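Local coordinates for envelope glycoprotein (Thogoto virus, PDB 5XEA), which drives fusion of the viral and host membranes as a gp64-like fusogen and probably also attaches the virus to its host receptor, at the interface of chains A and B. Residues are numbered along the deposited sequence; one frame, centred on the assembly and turned at random. Chains: chain A/B, Envelope glycoprotein.

The interface of chains A and B. Residues chain A 282-283, 286; chain B 275.
A:Ile282, A:Asp283 and A:His286, on the first turns of the long helix 282-327, meet B:Trp275 of the short 3-10 helix 275-277 in a subunit interface of the homotrimer, where the start of one chain's helix is tied to its neighbour by an indole and a backbone bond. Two side chains share one face of the indole. The CG2 methyl of A:Ile282 comes against its CE3–CD2 rim, 3.5 Å from CE3 of B:Trp275; with CG1 beside the backbone N (chi1 -63°), CG2 is anti to that N and turned toward the indole. Over the pyrrole part of the same face, A:His286 comes edge-on, its imidazole plane turned 83° from the indole. Its CE1 corner leads, 3.7 Å from CD1 of B:Trp275 and 3.8 Å from the indole NE1. Within its own chain, the A:Ile282 carbonyl O lies 3.4 Å above the imidazole plane of A:His286, toward the rim. Beside the ring contacts, the backbone N of A:Asp283 donates to the carbonyl O of B:Trp275 over 3.3 Å. This long bond is bent, 146° at the hydrogen, and its donor stands well above the carbonyl plane, so it is probably modest in strength. CB of A:Asp283 adds a looser contact with CB of B:Trp275 at 4.1 Å. Together, the shared indole face and helix-start amide probably help fix the start of the long helix against the neighbouring subunit, as one patch of the larger fusogen trimer interface.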
loop_
_atom_site.group_PDB
_atom_site.type_symbol
_atom_site.label_atom_id
_atom_site.label_comp_id
_atom_site.label_asym_id
_atom_site.label_seq_id
_atom_site.Cartn_x
_atom_site.Cartn_y
_atom_site.Cartn_z
ATOM N N ILE A 282 -3.807 2.190 4.568
ATOM C CA ILE A 282 -2.674 2.435 5.456
ATOM C C ILE A 282 -2.545 1.300 6.469
ATOM O O ILE A 282 -1.437 0.937 6.886
ATOM C CB ILE A 282 -2.819 3.799 6.161
ATOM C CG1 ILE A 282 -2.793 4.945 5.147
ATOM C CG2 ILE A 282 -1.696 4.014 7.185
ATOM C CD1 ILE A 282 -1.470 5.133 4.447
ATOM N N ASP A 283 -3.678 0.736 6.897
ATOM C CA ASP A 283 -3.619 -0.377 7.846
ATOM C C ASP A 283 -2.874 -1.549 7.232
ATOM O O ASP A 283 -2.031 -2.165 7.892
ATOM C CB ASP A 283 -5.027 -0.794 8.284
ATOM C CG ASP A 283 -5.016 -1.785 9.462
ATOM O OD1 ASP A 283 -4.753 -1.346 10.598
ATOM O OD2 ASP A 283 -5.303 -2.987 9.261
ATOM N N HIS A 286 0.761 -0.821 7.388
ATOM C CA HIS A 286 1.245 -1.035 8.743
ATOM C C HIS A 286 1.469 -2.524 9.022
ATOM O O HIS A 286 2.470 -2.901 9.649
ATOM C CB HIS A 286 0.259 -0.450 9.746
ATOM C CG HIS A 286 0.283 1.045 9.834
ATOM N ND1 HIS A 286 -0.723 1.768 10.447
ATOM C CD2 HIS A 286 1.195 1.955 9.414
ATOM C CE1 HIS A 286 -0.428 3.054 10.399
ATOM N NE2 HIS A 286 0.729 3.196 9.777
ATOM N N TRP B 275 -7.292 3.646 10.363
ATOM C CA TRP B 275 -6.419 3.496 9.211
ATOM C C TRP B 275 -6.971 2.524 8.180
ATOM O O TRP B 275 -6.461 2.485 7.055
ATOM C CB TRP B 275 -5.038 3.029 9.687
ATOM C CG TRP B 275 -4.277 4.099 10.425
ATOM C CD1 TRP B 275 -3.768 4.021 11.695
ATOM C CD2 TRP B 275 -3.914 5.395 9.926
ATOM N NE1 TRP B 275 -3.117 5.196 12.014
ATOM C CE2 TRP B 275 -3.193 6.051 10.945
ATOM C CE3 TRP B 275 -4.118 6.061 8.705
ATOM C CZ2 TRP B 275 -2.684 7.337 10.790
ATOM C CZ3 TRP B 275 -3.614 7.352 8.554
ATOM C CH2 TRP B 275 -2.902 7.971 9.595
#